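Local coordinates for protein carbonic anhydrase (Sordaria macrospora, PDB 4O1K) that catalyses the reversible hydration of carbon dioxide to bicarbonate, as a tetrameric zinc enzyme of the beta-carbonic anhydrase family, at residues Leu89-Met92 and Ser93-Tyr97; Glu211-Leu214 and Lys215-Lys219; Asp149-Asp153 and Glu154-Tyr158; Thr67-Gln70 and Pro71-Phe75. One frame throughout, in Å; residues are numbered along the deposited sequence.

Contact 1 (Leu89-Met92 and Ser93-Tyr97); sequences LNVM and SVIEY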
ATOM      1  N   LEU A  89      -4.644  -1.138  -0.998  1.00 22.09           N
ATOM      2  CA  LEU A  89      -5.871  -0.510  -0.460  1.00 23.34           C
ATOM      3  C   LEU A  89      -6.728   0.093  -1.548  1.00 23.09           C
ATOM      4  O   LEU A  89      -7.939   0.221  -1.398  1.00 27.16           O
ATOM      5  CB  LEU A  89      -5.493   0.615   0.483  1.00 27.99           C
ATOM      6  CG  LEU A  89      -6.655   1.192   1.281  1.00 36.16           C
ATOM      7  CD1 LEU A  89      -7.292   0.041   2.075  1.00 38.58           C
ATOM      8  CD2 LEU A  89      -6.191   2.349   2.198  1.00 35.34           C
ATOM      9  N   ASN A  90      -6.091   0.492  -2.637  1.00 24.32           N
ATOM     10  CA  ASN A  90      -6.808   1.089  -3.757  1.00 24.56           C
ATOM     11  C   ASN A  90      -7.916   0.091  -4.201  1.00 23.38           C
ATOM     12  O   ASN A  90      -9.149   0.351  -4.027  1.00 28.48           O
ATOM     13  CB  ASN A  90      -5.763   1.394  -4.835  1.00 25.33           C
ATOM     14  CG  ASN A  90      -6.313   2.192  -5.979  1.00 28.09           C
ATOM     15  OD1 ASN A  90      -7.504   2.096  -6.291  1.00 25.75           O
ATOM     16  ND2 ASN A  90      -5.454   2.982  -6.624  1.00 26.18           N
ATOM     17  N   VAL A  91      -7.487  -1.074  -4.688  1.00 23.17           N
ATOM     18  CA  VAL A  91      -8.438  -2.081  -5.179  1.00 24.48           C
ATOM     19  C   VAL A  91      -9.259  -2.716  -4.067  1.00 27.92           C
ATOM     20  O   VAL A  91     -10.453  -3.008  -4.259  1.00 27.61           O
ATOM     21  CB  VAL A  91      -7.757  -3.181  -6.060  1.00 26.67           C
ATOM     22  CG1 VAL A  91      -7.053  -4.224  -5.205  1.00 26.00           C
ATOM     23  CG2 VAL A  91      -8.771  -3.905  -6.925  1.00 25.68           C
ATOM     24  N   MET A  92      -8.638  -2.948  -2.911  1.00 25.08           N
ATOM     25  CA  MET A  92      -9.386  -3.589  -1.831  1.00 29.98           C
ATOM     26  C   MET A  92     -10.547  -2.719  -1.379  1.00 32.29           C
ATOM     27  O   MET A  92     -11.674  -3.195  -1.147  1.00 30.82           O
ATOM     28  CB  MET A  92      -8.476  -3.908  -0.656  1.00 28.27           C
ATOM     29  CG  MET A  92      -7.504  -5.011  -0.951  1.00 28.97           C
ATOM     30  SD  MET A  92      -8.443  -6.561  -1.101  1.00 43.42           S
ATOM     31  CE  MET A  92      -8.207  -6.857  -2.830  1.00 38.71           C
ATOM     32  N   SER A  93     -10.292  -1.425  -1.304  1.00 31.10           N
ATOM     33  CA  SER A  93     -11.332  -0.512  -0.870  1.00 37.79           C
ATOM     34  C   SER A  93     -12.374  -0.385  -1.975  1.00 37.51           C
ATOM     35  O   SER A  93     -13.585  -0.267  -1.697  1.00 39.01           O
ATOM     36  CB  SER A  93     -10.741   0.846  -0.464  1.00 40.59           C
ATOM     37  OG  SER A  93     -10.158   1.475  -1.573  1.00 39.23           O
ATOM     38  N   VAL A  94     -11.953  -0.449  -3.235  1.00 29.97           N
ATOM     39  CA  VAL A  94     -13.019  -0.453  -4.236  1.00 37.57           C
ATOM     40  C   VAL A  94     -13.912  -1.736  -4.283  1.00 32.14           C
ATOM     41  O   VAL A  94     -15.127  -1.646  -4.538  1.00 33.93           O
ATOM     42  CB  VAL A  94     -12.533  -0.009  -5.592  1.00 43.15           C
ATOM     43  CG1 VAL A  94     -11.793  -1.087  -6.283  1.00 41.90           C
ATOM     44  CG2 VAL A  94     -13.703   0.336  -6.400  1.00 48.68           C
ATOM     45  N   ILE A  95     -13.340  -2.907  -4.009  1.00 26.56           N
ATOM     46  CA  ILE A  95     -14.133  -4.141  -3.924  1.00 27.59           C
ATOM     47  C   ILE A  95     -15.087  -4.031  -2.740  1.00 29.53           C
ATOM     48  O   ILE A  95     -16.311  -4.309  -2.839  1.00 29.80           O
ATOM     49  CB  ILE A  95     -13.205  -5.361  -3.755  1.00 25.65           C
ATOM     50  CG1 ILE A  95     -12.379  -5.533  -5.028  1.00 25.62           C
ATOM     51  CG2 ILE A  95     -14.010  -6.645  -3.453  1.00 24.38           C
ATOM     52  CD1 ILE A  95     -11.337  -6.658  -4.964  1.00 29.20           C
ATOM     53  N   GLU A  96     -14.537  -3.624  -1.605  1.00 29.84           N
ATOM     54  CA  GLU A  96     -15.355  -3.453  -0.409  1.00 36.84           C
ATOM     55  C   GLU A  96     -16.539  -2.519  -0.669  1.00 38.66           C
ATOM     56  O   GLU A  96     -17.690  -2.829  -0.320  1.00 39.95           O
ATOM     57  CB  GLU A  96     -14.480  -2.877   0.708  1.00 43.15           C
ATOM     58  CG  GLU A  96     -15.254  -2.355   1.908  1.00 53.60           C
ATOM     59  CD  GLU A  96     -15.369  -3.397   2.989  1.00 57.55           C
ATOM     60  OE1 GLU A  96     -15.586  -4.567   2.625  1.00 56.64           O
ATOM     61  OE2 GLU A  96     -15.223  -3.049   4.183  1.00 59.58           O
ATOM     62  N   TYR A  97     -16.252  -1.382  -1.299  1.00 39.58           N
ATOM     63  CA  TYR A  97     -17.254  -0.349  -1.567  1.00 42.21           C
ATOM     64  C   TYR A  97     -18.306  -0.780  -2.576  1.00 38.69           C
ATOM     65  O   TYR A  97     -19.500  -0.478  -2.422  1.00 42.73           O
ATOM     66  CB  TYR A  97     -16.556   0.914  -2.071  1.00 43.37           C
ATOM     67  CG  TYR A  97     -17.461   2.110  -2.318  1.00 46.89           C
ATOM     68  CD1 TYR A  97     -18.109   2.763  -1.270  1.00 52.77           C
ATOM     69  CD2 TYR A  97     -17.624   2.612  -3.594  1.00 49.18           C
ATOM     70  CE1 TYR A  97     -18.918   3.880  -1.516  1.00 56.19           C
ATOM     71  CE2 TYR A  97     -18.414   3.708  -3.848  1.00 51.41           C
ATOM     72  CZ  TYR A  97     -19.055   4.341  -2.819  1.00 56.68           C
ATOM     73  OH  TYR A  97     -19.837   5.428  -3.133  1.00 60.65           O
TER
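S93 folds its hydroxyl back onto the preceding turn of the alpha helix 89-100, where OG lies 2.6 Å from L89 O and 2.9 Å from N90 O. A chi1 of 64° tucks OG between the backbone N and the carbonyl carbon of its own residue, and this sets it against the two carbonyls. L89 O is already engaged by S93 N, a donor standing 39° out of the carbonyl plane, whereas V94 N takes N90 O in the regular i to i+4 pattern. Another flank of the helix, carrying V91, M92 and I95, is apolar. M92, bent at chi2 and chi3, runs beside I95 in the same direction, and both lean on V84 of the loop before the helix. V91 CG2 adds a looser contact, 4.2 Å from I95 CD1. The touching residues are buried within the tetramer: M130 of the second subunit packs on S93, R135 of the fourth subunit on M92, and N90 ND2 donates to D88 of the second subunit. The closest approach between the M92 and I95 side chains is that of M92 CE to I95 CD1, 3.8 Å.

Contact 2 (Glu211-Leu214 and Lys215-Lys219); sequences ETIL and KDIQK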
ATOM      1  N   GLU A 211     -17.914 -21.250  -7.734  1.00 60.64           N
ATOM      2  CA  GLU A 211     -18.295 -22.011  -6.548  1.00 62.96           C
ATOM      3  C   GLU A 211     -17.148 -22.851  -5.962  1.00 56.81           C
ATOM      4  O   GLU A 211     -16.954 -22.880  -4.747  1.00 56.00           O
ATOM      5  CB  GLU A 211     -19.497 -22.897  -6.876  1.00 71.55           C
ATOM      6  CG  GLU A 211     -20.691 -22.128  -7.438  1.00 77.28           C
ATOM      7  CD  GLU A 211     -21.628 -21.623  -6.352  1.00 82.35           C
ATOM      8  OE1 GLU A 211     -21.358 -21.889  -5.160  1.00 84.49           O
ATOM      9  OE2 GLU A 211     -22.635 -20.964  -6.691  1.00 82.69           O
ATOM     10  N   THR A 212     -16.378 -23.512  -6.824  1.00 54.19           N
ATOM     11  CA  THR A 212     -15.273 -24.358  -6.365  1.00 50.50           C
ATOM     12  C   THR A 212     -14.091 -23.549  -5.821  1.00 48.30           C
ATOM     13  O   THR A 212     -13.408 -23.975  -4.883  1.00 46.09           O
ATOM     14  CB  THR A 212     -14.790 -25.334  -7.474  1.00 64.59           C
ATOM     15  OG1 THR A 212     -14.147 -24.609  -8.529  1.00 70.66           O
ATOM     16  CG2 THR A 212     -15.954 -26.090  -8.049  1.00 59.68           C
ATOM     17  N   ILE A 213     -13.849 -22.375  -6.396  1.00 50.76           N
ATOM     18  CA  ILE A 213     -12.792 -21.511  -5.880  1.00 48.23           C
ATOM     19  C   ILE A 213     -13.128 -21.153  -4.451  1.00 45.21           C
ATOM     20  O   ILE A 213     -12.281 -21.243  -3.553  1.00 45.09           O
ATOM     21  CB  ILE A 213     -12.652 -20.214  -6.695  1.00 46.47           C
ATOM     22  CG1 ILE A 213     -11.995 -20.504  -8.038  1.00 47.28           C
ATOM     23  CG2 ILE A 213     -11.829 -19.211  -5.939  1.00 46.27           C
ATOM     24  CD1 ILE A 213     -11.968 -19.293  -8.956  1.00 49.75           C
ATOM     25  N   LEU A 214     -14.385 -20.779  -4.253  1.00 43.61           N
ATOM     26  CA  LEU A 214     -14.879 -20.383  -2.945  1.00 48.95           C
ATOM     27  C   LEU A 214     -14.736 -21.534  -1.941  1.00 50.80           C
ATOM     28  O   LEU A 214     -14.320 -21.318  -0.793  1.00 50.55           O
ATOM     29  CB  LEU A 214     -16.334 -19.910  -3.057  1.00 52.13           C
ATOM     30  CG  LEU A 214     -17.103 -19.508  -1.795  1.00 53.63           C
ATOM     31  CD1 LEU A 214     -16.407 -18.376  -1.042  1.00 52.68           C
ATOM     32  CD2 LEU A 214     -18.536 -19.121  -2.140  1.00 54.90           C
ATOM     33  N   LYS A 215     -15.055 -22.755  -2.371  1.00 53.65           N
ATOM     34  CA  LYS A 215     -14.949 -23.911  -1.481  1.00 54.42           C
ATOM     35  C   LYS A 215     -13.502 -24.181  -1.058  1.00 55.05           C
ATOM     36  O   LYS A 215     -13.243 -24.497   0.110  1.00 51.46           O
ATOM     37  CB  LYS A 215     -15.560 -25.156  -2.120  1.00 58.33           C
ATOM     38  CG  LYS A 215     -15.733 -26.294  -1.135  1.00 62.92           C
ATOM     39  CD  LYS A 215     -15.984 -27.618  -1.843  1.00 68.82           C
ATOM     40  CE  LYS A 215     -16.233 -28.740  -0.839  1.00 70.90           C
ATOM     41  NZ  LYS A 215     -16.700 -30.000  -1.498  1.00 72.64           N
ATOM     42  N   ASP A 216     -12.567 -24.046  -2.000  1.00 56.69           N
ATOM     43  CA  ASP A 216     -11.137 -24.247  -1.722  1.00 60.27           C
ATOM     44  C   ASP A 216     -10.593 -23.238  -0.725  1.00 55.72           C
ATOM     45  O   ASP A 216      -9.850 -23.590   0.198  1.00 54.64           O
ATOM     46  CB  ASP A 216     -10.319 -24.141  -3.005  1.00 66.99           C
ATOM     47  CG  ASP A 216     -10.598 -25.268  -3.961  1.00 77.51           C
ATOM     48  OD1 ASP A 216     -11.634 -25.951  -3.787  1.00 83.37           O
ATOM     49  OD2 ASP A 216      -9.783 -25.468  -4.887  1.00 79.57           O
ATOM     50  N   ILE A 217     -10.955 -21.973  -0.931  1.00 49.81           N
ATOM     51  CA  ILE A 217     -10.577 -20.904  -0.024  1.00 46.61           C
ATOM     52  C   ILE A 217     -11.207 -21.102   1.358  1.00 45.28           C
ATOM     53  O   ILE A 217     -10.602 -20.760   2.371  1.00 44.24           O
ATOM     54  CB  ILE A 217     -10.948 -19.531  -0.611  1.00 47.22           C
ATOM     55  CG1 ILE A 217     -10.053 -19.224  -1.806  1.00 49.92           C
ATOM     56  CG2 ILE A 217     -10.787 -18.433   0.423  1.00 45.95           C
ATOM     57  CD1 ILE A 217     -10.578 -18.117  -2.709  1.00 50.70           C
ATOM     58  N   GLN A 218     -12.404 -21.693   1.404  1.00 41.38           N
ATOM     59  CA  GLN A 218     -13.117 -21.840   2.673  1.00 43.16           C
ATOM     60  C   GLN A 218     -12.526 -22.891   3.623  1.00 45.12           C
ATOM     61  O   GLN A 218     -12.896 -22.935   4.788  1.00 51.11           O
ATOM     62  CB  GLN A 218     -14.608 -22.119   2.430  1.00 50.00           C
ATOM     63  CG  GLN A 218     -15.405 -20.847   2.082  1.00 50.40           C
ATOM     64  CD  GLN A 218     -16.875 -21.132   1.831  1.00 53.64           C
ATOM     65  OE1 GLN A 218     -17.229 -22.128   1.197  1.00 54.25           O
ATOM     66  NE2 GLN A 218     -17.739 -20.253   2.331  1.00 55.11           N
ATOM     67  N   LYS A 219     -11.618 -23.727   3.131  1.00 47.47           N
ATOM     68  CA  LYS A 219     -11.017 -24.773   3.954  1.00 54.39           C
ATOM     69  C   LYS A 219     -10.376 -24.243   5.247  1.00 55.72           C
ATOM     70  O   LYS A 219     -10.399 -24.917   6.280  1.00 59.11           O
ATOM     71  CB  LYS A 219     -10.029 -25.580   3.117  1.00 58.51           C
ATOM     72  CG  LYS A 219     -10.722 -26.246   1.922  1.00 62.48           C
ATOM     73  CD  LYS A 219      -9.838 -27.226   1.183  1.00 66.26           C
ATOM     74  CE  LYS A 219     -10.693 -28.238   0.438  1.00 70.57           C
ATOM     75  NZ  LYS A 219     -11.497 -29.075   1.378  1.00 73.89           N
TER
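Q218 lays its side chain obliquely over that of L214, one helical turn earlier, with the amide against the branched end of the leucine. OE1 of Q218 comes to 4.0 Å from L214 CG, while NE2 of Q218 lies 4.1 Å from L214 CD1. The aliphatic part also takes part: Q218 CG passes 3.1 Å from L214 O, the same carbonyl that receives Q218 N. With chi1 at -79° and the chain extended beyond CG, the amide is carried past the leucine toward Q180, to whose OE1 the NE2 makes a weak hydrogen bond. With the amide cut back to an alanine here, that side of L214 is likely to lose its cover and the Q180 OE1 its weak donor. L214 itself packs on V174, Q180 and Y183. Beside it, I213 and I217 run side by side, CG2 of I213 touching CD1 of I217 at 3.6 Å, and this apolar ridge rests on helix 154-174. On the exposed side, D216 OD1 stands 2.9 Å from T212 O, but both oxygens are acceptors as modelled, so this approach is not a hydrogen bond; T212 O is instead served by D216 N. I217 O receives R142 NH2 of the fourth subunit, joining the last turn of the helix to that subunit. The pattern is that of a short amphipathic C-terminal helix, with i to i+4 backbone bonds along its length and an aliphatic face laid on helices 154-174 and 177-186.

Contact 3 (Asp149-Asp153 and Glu154-Tyr158); sequences DAIAD and EEARY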
ATOM      1  N   ASP A 149       5.782 -23.596 -18.507  1.00 44.78           N
ATOM      2  CA  ASP A 149       7.052 -23.999 -19.092  1.00 49.54           C
ATOM      3  C   ASP A 149       6.873 -25.066 -20.157  1.00 50.25           C
ATOM      4  O   ASP A 149       7.672 -25.157 -21.074  1.00 55.96           O
ATOM      5  CB  ASP A 149       7.993 -24.540 -18.014  1.00 54.51           C
ATOM      6  CG  ASP A 149       8.667 -23.440 -17.208  1.00 57.82           C
ATOM      7  OD1 ASP A 149       8.684 -22.274 -17.674  1.00 56.86           O
ATOM      8  OD2 ASP A 149       9.198 -23.759 -16.117  1.00 58.21           O
ATOM      9  N   ALA A 150       5.829 -25.877 -20.030  1.00 53.56           N
ATOM     10  CA  ALA A 150       5.568 -26.949 -21.003  1.00 56.43           C
ATOM     11  C   ALA A 150       5.189 -26.407 -22.387  1.00 57.79           C
ATOM     12  O   ALA A 150       5.437 -27.054 -23.406  1.00 63.08           O
ATOM     13  CB  ALA A 150       4.475 -27.876 -20.484  1.00 58.17           C
ATOM     14  N   ILE A 151       4.551 -25.239 -22.408  1.00 55.45           N
ATOM     15  CA  ILE A 151       4.159 -24.574 -23.646  1.00 55.58           C
ATOM     16  C   ILE A 151       5.380 -24.050 -24.399  1.00 58.64           C
ATOM     17  O   ILE A 151       6.020 -23.086 -23.976  1.00 56.57           O
ATOM     18  CB  ILE A 151       3.178 -23.416 -23.367  1.00 49.56           C
ATOM     19  CG1 ILE A 151       1.961 -23.927 -22.583  1.00 46.42           C
ATOM     20  CG2 ILE A 151       2.717 -22.754 -24.679  1.00 49.22           C
ATOM     21  CD1 ILE A 151       1.096 -22.820 -21.949  1.00 45.20           C
ATOM     22  N   ALA A 152       5.686 -24.683 -25.529  1.00 62.14           N
ATOM     23  CA  ALA A 152       6.864 -24.330 -26.316  1.00 64.34           C
ATOM     24  C   ALA A 152       6.829 -22.902 -26.872  1.00 64.92           C
ATOM     25  O   ALA A 152       7.762 -22.124 -26.648  1.00 67.20           O
ATOM     26  CB  ALA A 152       7.066 -25.334 -27.443  1.00 63.35           C
ATOM     27  N   ASP A 153       5.773 -22.572 -27.612  1.00 62.02           N
ATOM     28  CA  ASP A 153       5.672 -21.253 -28.228  1.00 62.70           C
ATOM     29  C   ASP A 153       5.549 -20.184 -27.166  1.00 59.55           C
ATOM     30  O   ASP A 153       4.759 -20.313 -26.225  1.00 55.67           O
ATOM     31  CB  ASP A 153       4.488 -21.164 -29.197  1.00 67.00           C
ATOM     32  CG  ASP A 153       4.352 -19.779 -29.832  1.00 74.06           C
ATOM     33  OD1 ASP A 153       5.385 -19.178 -30.206  1.00 77.37           O
ATOM     34  OD2 ASP A 153       3.209 -19.288 -29.957  1.00 76.12           O
ATOM     35  N   GLU A 154       6.333 -19.127 -27.340  1.00 60.88           N
ATOM     36  CA  GLU A 154       6.394 -18.018 -26.402  1.00 61.73           C
ATOM     37  C   GLU A 154       5.099 -17.214 -26.351  1.00 55.27           C
ATOM     38  O   GLU A 154       4.613 -16.880 -25.269  1.00 46.32           O
ATOM     39  CB  GLU A 154       7.551 -17.103 -26.779  1.00 69.47           C
ATOM     40  CG  GLU A 154       7.869 -16.047 -25.746  1.00 74.32           C
ATOM     41  CD  GLU A 154       9.283 -15.534 -25.897  1.00 83.30           C
ATOM     42  OE1 GLU A 154       9.883 -15.771 -26.973  1.00 87.93           O
ATOM     43  OE2 GLU A 154       9.795 -14.911 -24.939  1.00 83.90           O
ATOM     44  N   GLU A 155       4.546 -16.887 -27.516  1.00 58.14           N
ATOM     45  CA  GLU A 155       3.329 -16.093 -27.540  1.00 58.43           C
ATOM     46  C   GLU A 155       2.174 -16.881 -26.926  1.00 56.50           C
ATOM     47  O   GLU A 155       1.413 -16.336 -26.126  1.00 57.73           O
ATOM     48  CB  GLU A 155       2.989 -15.613 -28.949  1.00 62.93           C
ATOM     49  CG  GLU A 155       2.061 -14.387 -28.959  1.00 66.95           C
ATOM     50  CD  GLU A 155       1.354 -14.198 -30.291  1.00 72.74           C
ATOM     51  OE1 GLU A 155       1.730 -14.884 -31.261  1.00 77.08           O
ATOM     52  OE2 GLU A 155       0.423 -13.368 -30.368  1.00 73.33           O
ATOM     53  N   ALA A 156       2.063 -18.161 -27.289  1.00 53.16           N
ATOM     54  CA  ALA A 156       1.070 -19.058 -26.686  1.00 51.39           C
ATOM     55  C   ALA A 156       1.211 -19.093 -25.151  1.00 47.95           C
ATOM     56  O   ALA A 156       0.215 -19.039 -24.409  1.00 43.49           O
ATOM     57  CB  ALA A 156       1.192 -20.445 -27.262  1.00 51.44           C
ATOM     58  N   ARG A 157       2.457 -19.191 -24.687  1.00 43.94           N
ATOM     59  CA  ARG A 157       2.747 -19.122 -23.252  1.00 39.69           C
ATOM     60  C   ARG A 157       2.272 -17.812 -22.620  1.00 38.80           C
ATOM     61  O   ARG A 157       1.698 -17.818 -21.534  1.00 40.24           O
ATOM     62  CB  ARG A 157       4.245 -19.322 -22.987  1.00 38.59           C
ATOM     63  CG  ARG A 157       4.553 -19.753 -21.568  1.00 40.07           C
ATOM     64  CD  ARG A 157       6.043 -19.866 -21.338  1.00 45.57           C
ATOM     65  NE  ARG A 157       6.664 -20.645 -22.400  1.00 50.10           N
ATOM     66  CZ  ARG A 157       7.698 -20.216 -23.121  1.00 54.07           C
ATOM     67  NH1 ARG A 157       8.231 -19.022 -22.881  1.00 54.79           N
ATOM     68  NH2 ARG A 157       8.198 -20.976 -24.085  1.00 55.32           N
ATOM     69  N   TYR A 158       2.487 -16.724 -23.336  0.70 40.23           N
ATOM     70  CA  TYR A 158       2.155 -15.389 -22.885  0.70 42.31           C
ATOM     71  C   TYR A 158       0.630 -15.229 -22.764  0.70 40.54           C
ATOM     72  O   TYR A 158       0.117 -14.676 -21.781  0.70 38.62           O
ATOM     73  CB  TYR A 158       2.782 -14.434 -23.901  0.70 46.10           C
ATOM     74  CG  TYR A 158       2.381 -12.993 -23.821  0.70 44.47           C
ATOM     75  CD1 TYR A 158       2.086 -12.388 -22.616  0.70 41.38           C
ATOM     76  CD2 TYR A 158       2.314 -12.228 -24.973  0.70 47.75           C
ATOM     77  CE1 TYR A 158       1.712 -11.060 -22.564  0.70 42.93           C
ATOM     78  CE2 TYR A 158       1.960 -10.906 -24.927  0.70 47.31           C
ATOM     79  CZ  TYR A 158       1.652 -10.331 -23.718  0.70 46.59           C
ATOM     80  OH  TYR A 158       1.302  -9.014 -23.665  0.70 49.96           O
TER
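A chi1 of -159° carries the R157 chain away from its own backbone N, and a bend at chi3 (-49°) turns the guanidinium back onto the carbonyl of I151. NE and NH2 of R157 both reach I151 O, each at 3.0 Å, so two nitrogens grip one oxygen side-on. That oxygen lies close to the guanidinium plane, and both donors lie in the carbonyl plane of I151; the pair of bonds thus fixes the rotation of the group. D153 O and E154 CA lie over a face of the guanidinium. The grip ties the start of the short loop 151-153 to the first turn of helix 154-174, just where D153 serves as N-cap of that helix. D153 OD2 accepts A156 N at 3.1 Å, approached from well above the carboxylate plane, while D153 O takes R157 N in the first turn. A methionine in place of R157 would probably leave I151 O without its two side-chain donors and the loop freer to move. Next to these bonds, I151 CG2 rests against A156 CB at 3.8 Å. E155 OE2 forms a salt bridge with R199 NH1, and Y158 OH bonds to the carbonyl of C115, a zinc ligand.

Contact 4 (Thr67-Gln70 and Pro71-Phe75); sequences TGLQ and PGDAF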
ATOM      1  N   THR A  67     -18.746  -4.154 -23.981  1.00 49.67           N
ATOM      2  CA  THR A  67     -19.827  -4.958 -23.412  1.00 49.47           C
ATOM      3  C   THR A  67     -21.218  -4.489 -23.784  1.00 50.68           C
ATOM      4  O   THR A  67     -22.180  -5.242 -23.615  1.00 49.45           O
ATOM      5  CB  THR A  67     -19.759  -4.951 -21.892  1.00 48.41           C
ATOM      6  OG1 THR A  67     -19.811  -3.589 -21.429  1.00 50.15           O
ATOM      7  CG2 THR A  67     -18.478  -5.596 -21.444  1.00 44.60           C
ATOM      8  N   GLY A  68     -21.320  -3.248 -24.256  1.00 54.63           N
ATOM      9  CA  GLY A  68     -22.600  -2.647 -24.593  1.00 59.95           C
ATOM     10  C   GLY A  68     -23.354  -2.162 -23.365  1.00 60.84           C
ATOM     11  O   GLY A  68     -24.550  -1.857 -23.441  1.00 60.41           O
ATOM     12  N   LEU A  69     -22.650  -2.097 -22.235  1.00 56.43           N
ATOM     13  CA  LEU A  69     -23.247  -1.642 -20.985  1.00 52.80           C
ATOM     14  C   LEU A  69     -23.559  -0.151 -21.015  1.00 52.98           C
ATOM     15  O   LEU A  69     -22.863   0.635 -21.663  1.00 55.64           O
ATOM     16  CB  LEU A  69     -22.329  -1.942 -19.807  1.00 51.96           C
ATOM     17  CG  LEU A  69     -22.181  -3.372 -19.296  1.00 51.89           C
ATOM     18  CD1 LEU A  69     -21.161  -3.402 -18.177  1.00 50.31           C
ATOM     19  CD2 LEU A  69     -23.516  -3.911 -18.813  1.00 51.80           C
ATOM     20  N   GLN A  70     -24.611   0.236 -20.307  1.00 51.01           N
ATOM     21  CA  GLN A  70     -25.016   1.638 -20.281  1.00 52.40           C
ATOM     22  C   GLN A  70     -24.181   2.449 -19.298  1.00 52.07           C
ATOM     23  O   GLN A  70     -23.638   1.890 -18.350  1.00 50.95           O
ATOM     24  CB  GLN A  70     -26.507   1.737 -19.988  1.00 56.87           C
ATOM     25  CG  GLN A  70     -27.326   1.379 -21.217  1.00 65.47           C
ATOM     26  CD  GLN A  70     -26.645   1.857 -22.501  1.00 72.79           C
ATOM     27  OE1 GLN A  70     -26.561   3.061 -22.761  1.00 76.79           O
ATOM     28  NE2 GLN A  70     -26.136   0.914 -23.294  1.00 73.25           N
ATOM     29  N   PRO A  71     -24.043   3.765 -19.539  1.00 51.06           N
ATOM     30  CA  PRO A  71     -23.240   4.587 -18.623  1.00 52.55           C
ATOM     31  C   PRO A  71     -23.793   4.522 -17.203  1.00 52.90           C
ATOM     32  O   PRO A  71     -25.002   4.676 -16.986  1.00 54.88           O
ATOM     33  CB  PRO A  71     -23.378   6.011 -19.193  1.00 55.43           C
ATOM     34  CG  PRO A  71     -24.530   5.948 -20.182  1.00 54.33           C
ATOM     35  CD  PRO A  71     -24.529   4.536 -20.695  1.00 54.29           C
ATOM     36  N   GLY A  72     -22.913   4.270 -16.245  1.00 50.81           N
ATOM     37  CA  GLY A  72     -23.329   4.155 -14.864  1.00 51.50           C
ATOM     38  C   GLY A  72     -23.603   2.714 -14.485  1.00 49.59           C
ATOM     39  O   GLY A  72     -23.820   2.412 -13.309  1.00 51.91           O
ATOM     40  N   ASP A  73     -23.595   1.817 -15.468  1.00 45.23           N
ATOM     41  CA  ASP A  73     -23.869   0.417 -15.181  1.00 44.46           C
ATOM     42  C   ASP A  73     -22.632  -0.244 -14.635  1.00 43.32           C
ATOM     43  O   ASP A  73     -22.731  -1.263 -13.960  1.00 37.44           O
ATOM     44  CB  ASP A  73     -24.296  -0.322 -16.431  1.00 50.76           C
ATOM     45  CG  ASP A  73     -25.537  -1.151 -16.213  1.00 61.01           C
ATOM     46  OD1 ASP A  73     -25.660  -1.773 -15.125  1.00 64.32           O
ATOM     47  OD2 ASP A  73     -26.377  -1.176 -17.140  1.00 59.46           O
ATOM     48  N   ALA A  74     -21.474   0.327 -14.958  1.00 38.45           N
ATOM     49  CA  ALA A  74     -20.205  -0.235 -14.504  1.00 36.52           C
ATOM     50  C   ALA A  74     -19.443   0.749 -13.644  1.00 34.21           C
ATOM     51  O   ALA A  74     -19.271   1.939 -13.962  1.00 37.31           O
ATOM     52  CB  ALA A  74     -19.343  -0.690 -15.679  1.00 36.04           C
ATOM     53  N   PHE A  75     -18.998   0.235 -12.522  1.00 33.17           N
ATOM     54  CA  PHE A  75     -18.091   0.938 -11.656  1.00 32.20           C
ATOM     55  C   PHE A  75     -16.752   0.368 -12.051  1.00 27.63           C
ATOM     56  O   PHE A  75     -16.608  -0.840 -12.025  1.00 26.66           O
ATOM     57  CB  PHE A  75     -18.437   0.478 -10.269  1.00 39.16           C
ATOM     58  CG  PHE A  75     -17.846   1.289  -9.216  1.00 42.20           C
ATOM     59  CD1 PHE A  75     -18.317   2.563  -8.971  1.00 45.86           C
ATOM     60  CD2 PHE A  75     -16.835   0.780  -8.432  1.00 45.16           C
ATOM     61  CE1 PHE A  75     -17.761   3.327  -7.969  1.00 50.93           C
ATOM     62  CE2 PHE A  75     -16.292   1.544  -7.428  1.00 48.59           C
ATOM     63  CZ  PHE A  75     -16.746   2.817  -7.199  1.00 51.10           C
TER
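The flat amide of Q70 lies alongside the pyrrolidine ring of P71, both side chains pointing the same way, with OE1 of Q70 meeting CD of P71 at 3.3 Å. The amide is folded back by a bend at chi2 (-36°), and its other end, NE2, makes a weak hydrogen bond to G68 O at 3.2 Å. The two residues start a type II beta turn, Q70 to D73, which leads from the loop after helix 63-67 into strand 74-79, completing a beta-alpha-beta crossover from strand 51-56. D73 N donates to Q70 O at 2.9 Å and closes the turn. G72 occupies the third position with a positive phi of 94°, where a CB would collide with P71 O, so that glycine is called for. D73 brings its CB to 3.0 Å from Q70 O, and D73 OD2 stays 3.9 Å from the backbone N of Q70, which is buried without a hydrogen-bond partner in the model. Backbone bonds from D73 and F75 to Y51 dock the turn on the neighbouring parallel strand. P71 packs on I61 of the second subunit, which places the turn at the subunit interface. L69 N makes a weak hydrogen bond to T67 OG1, which also bonds to A63 O, and CD1 of L69 meets A74 CB at 4.1 Å.

How the contacts relate
Contacts 1 and 4 are the pair that touch: the ring of F75, on strand 74-79, packs against V94 and Y97 of helix 89-100, with Y97 CD2 3.7 Å from F75 CZ. Both also face the second subunit, and F75 packs there on D58, a residue that in each chain is a zinc ligand. Contact 3 lies on the other side of the chain's centre from both, its centre about 33 Å from that of contact 1. The E155 side chain is about 14 Å from a bound zinc ion. Contact 2 sits near the C-terminus, its nearest atoms about 12 Å from those of contact 1, and rests on helix 154-174, which begins in contact 3.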